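Uroporphyrinogen III Synthase (Thermus thermophilus, PDB 1WCX) probably catalyses the cyclisation of hydroxymethylbilane to uroporphyrinogen III, as uroporphyrinogen-III synthases do in tetrapyrrole biosynthesis. Local coordinates at residues L62-T67 with F93-G98. The protein carries 3 engineered substitutions. Residues are numbered along the deposited sequence; the frame is centred on the assembly and turned at random.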
ATOM      1  N   LEU A  62     -14.267 -16.759   6.431  1.00 18.84           N
ATOM      2  CA  LEU A  62     -14.058 -15.600   5.589  1.00 19.09           C
ATOM      3  C   LEU A  62     -12.556 -15.402   5.341  1.00 17.36           C
ATOM      4  O   LEU A  62     -11.725 -15.628   6.245  1.00 14.51           O
ATOM      5  CB  LEU A  62     -14.630 -14.374   6.268  1.00 21.19           C
ATOM      6  CG  LEU A  62     -14.183 -12.970   5.874  1.00 27.48           C
ATOM      7  CD1 LEU A  62     -14.371 -12.722   4.382  1.00 31.70           C
ATOM      8  CD2 LEU A  62     -15.070 -11.948   6.656  1.00 30.96           C
ATOM      9  N   PHE A  63     -12.239 -14.978   4.103  1.00 15.54           N
ATOM     10  CA  PHE A  63     -10.846 -14.691   3.786  1.00 16.20           C
ATOM     11  C   PHE A  63     -10.826 -13.291   3.183  1.00 17.24           C
ATOM     12  O   PHE A  63     -11.516 -13.042   2.156  1.00 17.39           O
ATOM     13  CB  PHE A  63     -10.300 -15.709   2.808  1.00 14.92           C
ATOM     14  CG  PHE A  63      -8.889 -15.349   2.311  1.00 17.70           C
ATOM     15  CD1 PHE A  63      -7.838 -15.463   3.165  1.00 18.35           C
ATOM     16  CD2 PHE A  63      -8.696 -14.907   1.020  1.00 13.57           C
ATOM     17  CE1 PHE A  63      -6.486 -15.123   2.703  1.00 19.42           C
ATOM     18  CE2 PHE A  63      -7.426 -14.596   0.572  1.00 13.56           C
ATOM     19  CZ  PHE A  63      -6.330 -14.683   1.413  1.00 14.45           C
ATOM     20  N   LEU A  64     -10.027 -12.403   3.790  1.00 14.83           N
ATOM     21  CA  LEU A  64      -9.942 -11.040   3.326  1.00 17.04           C
ATOM     22  C   LEU A  64      -8.500 -10.754   2.803  1.00 17.17           C
ATOM     23  O   LEU A  64      -7.562 -10.832   3.593  1.00 16.91           O
ATOM     24  CB  LEU A  64     -10.315 -10.090   4.425  1.00 19.35           C
ATOM     25  CG  LEU A  64     -10.783  -8.689   4.000  1.00 24.92           C
ATOM     26  CD1 LEU A  64     -11.493  -8.012   5.148  1.00 25.03           C
ATOM     27  CD2 LEU A  64      -9.584  -7.863   3.491  1.00 21.44           C
ATOM     28  N   ALA A  65      -8.401 -10.496   1.501  1.00 12.26           N
ATOM     29  CA  ALA A  65      -7.103 -10.175   0.881  1.00 14.30           C
ATOM     30  C   ALA A  65      -6.913  -8.665   0.677  1.00 10.95           C
ATOM     31  O   ALA A  65      -7.858  -7.952   0.241  1.00 11.46           O
ATOM     32  CB  ALA A  65      -7.015 -10.874  -0.494  1.00 13.30           C
ATOM     33  N   THR A  66      -5.784  -8.193   0.995  1.00 12.50           N
ATOM     34  CA  THR A  66      -5.518  -6.729   0.860  1.00 12.68           C
ATOM     35  C   THR A  66      -4.589  -6.409  -0.348  1.00 14.47           C
ATOM     36  O   THR A  66      -4.766  -5.371  -0.966  1.00 16.56           O
ATOM     37  CB  THR A  66      -4.915  -6.153   2.124  1.00 12.33           C
ATOM     38  OG1 THR A  66      -3.733  -6.877   2.488  1.00 11.05           O
ATOM     39  CG2 THR A  66      -5.905  -6.279   3.232  1.00 13.67           C
ATOM     40  N   THR A  67      -3.668  -7.305  -0.661  1.00 13.01           N
ATOM     41  CA  THR A  67      -2.776  -7.022  -1.817  1.00 16.04           C
ATOM     42  C   THR A  67      -2.566  -8.211  -2.756  1.00 16.02           C
ATOM     43  O   THR A  67      -2.704  -9.378  -2.352  1.00 15.84           O
ATOM     44  CB  THR A  67      -1.359  -6.563  -1.367  1.00 14.63           C
ATOM     45  OG1 THR A  67      -0.780  -7.596  -0.550  1.00 17.57           O
ATOM     46  CG2 THR A  67      -1.460  -5.277  -0.537  1.00 16.51           C
ATOM     47  N   PHE A  93     -15.920 -17.336   2.195  1.00 16.21           N
ATOM     48  CA  PHE A  93     -16.467 -16.149   1.509  1.00 17.27           C
ATOM     49  C   PHE A  93     -15.208 -15.287   1.332  1.00 16.29           C
ATOM     50  O   PHE A  93     -14.561 -14.969   2.294  1.00 15.67           O
ATOM     51  CB  PHE A  93     -17.447 -15.425   2.439  1.00 13.39           C
ATOM     52  CG  PHE A  93     -18.171 -14.250   1.772  1.00 12.46           C
ATOM     53  CD1 PHE A  93     -19.081 -14.482   0.770  1.00 11.97           C
ATOM     54  CD2 PHE A  93     -17.880 -12.995   2.201  1.00 10.41           C
ATOM     55  CE1 PHE A  93     -19.746 -13.450   0.178  1.00 14.72           C
ATOM     56  CE2 PHE A  93     -18.602 -11.871   1.591  1.00 13.90           C
ATOM     57  CZ  PHE A  93     -19.484 -12.125   0.594  1.00 14.84           C
ATOM     58  N   ARG A  94     -14.945 -14.906   0.111  1.00 17.41           N
ATOM     59  CA  ARG A  94     -13.719 -14.133  -0.192  1.00 16.05           C
ATOM     60  C   ARG A  94     -13.940 -12.681  -0.563  1.00 16.00           C
ATOM     61  O   ARG A  94     -14.792 -12.343  -1.405  1.00 15.74           O
ATOM     62  CB  ARG A  94     -12.972 -14.828  -1.352  1.00 16.48           C
ATOM     63  CG  ARG A  94     -12.651 -16.321  -1.052  1.00 18.23           C
ATOM     64  CD  ARG A  94     -11.899 -16.965  -2.239  1.00 17.10           C
ATOM     65  NE  ARG A  94     -12.715 -16.980  -3.475  1.00 17.18           N
ATOM     66  CZ  ARG A  94     -13.685 -17.847  -3.719  1.00 17.43           C
ATOM     67  NH1 ARG A  94     -14.364 -17.750  -4.877  1.00 15.61           N
ATOM     68  NH2 ARG A  94     -14.004 -18.783  -2.868  1.00 17.16           N
ATOM     69  N   LEU A  95     -13.180 -11.785   0.121  1.00 16.10           N
ATOM     70  CA  LEU A  95     -13.249 -10.387  -0.120  1.00 14.36           C
ATOM     71  C   LEU A  95     -11.868  -9.859  -0.538  1.00 15.64           C
ATOM     72  O   LEU A  95     -10.876 -10.303  -0.012  1.00 13.59           O
ATOM     73  CB  LEU A  95     -13.674  -9.590   1.162  1.00 11.69           C
ATOM     74  CG  LEU A  95     -15.066  -9.880   1.750  1.00 18.47           C
ATOM     75  CD1 LEU A  95     -15.288  -9.015   2.952  1.00 18.74           C
ATOM     76  CD2 LEU A  95     -16.135  -9.539   0.656  1.00 23.36           C
ATOM     77  N   ALA A  96     -11.884  -8.905  -1.488  1.00 11.71           N
ATOM     78  CA  ALA A  96     -10.578  -8.299  -1.889  1.00 12.61           C
ATOM     79  C   ALA A  96     -10.687  -6.819  -1.603  1.00 12.67           C
ATOM     80  O   ALA A  96     -11.731  -6.194  -1.870  1.00 14.58           O
ATOM     81  CB  ALA A  96     -10.396  -8.543  -3.420  1.00 11.31           C
ATOM     82  N   ARG A  97      -9.711  -6.205  -1.027  1.00 12.77           N
ATOM     83  CA  ARG A  97      -9.774  -4.831  -0.721  1.00 14.46           C
ATOM     84  C   ARG A  97      -9.768  -3.964  -1.944  1.00 13.05           C
ATOM     85  O   ARG A  97     -10.512  -2.910  -2.015  1.00 13.48           O
ATOM     86  CB  ARG A  97      -8.569  -4.396   0.181  1.00 15.66           C
ATOM     87  CG  ARG A  97      -8.643  -2.913   0.602  1.00 16.84           C
ATOM     88  CD  ARG A  97      -7.429  -2.553   1.456  1.00 19.04           C
ATOM     89  NE  ARG A  97      -6.176  -2.821   0.686  1.00 24.13           N
ATOM     90  CZ  ARG A  97      -4.970  -2.336   1.086  1.00 22.09           C
ATOM     91  NH1 ARG A  97      -4.892  -1.613   2.163  1.00 15.68           N
ATOM     92  NH2 ARG A  97      -3.903  -2.656   0.356  1.00 22.27           N
ATOM     93  N   GLY A  98      -9.018  -4.363  -2.940  1.00 17.09           N
ATOM     94  CA  GLY A  98      -8.954  -3.587  -4.210  1.00 17.57           C
ATOM     95  C   GLY A  98      -8.735  -4.465  -5.417  1.00 20.24           C
ATOM     96  O   GLY A  98      -8.751  -5.702  -5.317  1.00 17.32           O
TER
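Adjacent parallel strands 62-65 and 93-96, in the five-stranded sheet of one of the protein's two alpha/beta domains, pair Leu62 with Phe93 through Ala65 with Ala96. Four backbone hydrogen bonds form the ladder: Phe63 N to Phe93 O, Leu95 N to Phe63 O, Ala65 N to Leu95 O and, just past the strand, Arg97 N to Ala65 O (2.8 Å). On one face Leu62 lays CD1 3.9 Å from Leu95 CG and also at the edge of the Phe93 ring; Leu64 CG meets Leu95 CB. On the other, helix 99-107 covers Phe63, Ala65 and Ala96. Where the strands end, Arg97 extends across to Thr66 and Thr67. With the chain bent at chi3 (58°), Thr66 CB lies over one face of the guanidinium, toward its rim, while NH2 hydrogen-bonds Thr66 O from above the carbonyl plane at 3.1 Å and NE adds a weak bond. NH1 hydrogen-bonds Tyr139 OH and a glycerol that is probably from the crystallisation liquor. Replaced by an alanine, this arginine would probably leave Thr66 O without these donors and Tyr139 OH without its guanidinium partner. Thr67 OG1 caps helix 68-80 at Gly70 N and bonds Tyr163 OH, while its CG2 lies 3.7 Å from Arg97 NH2.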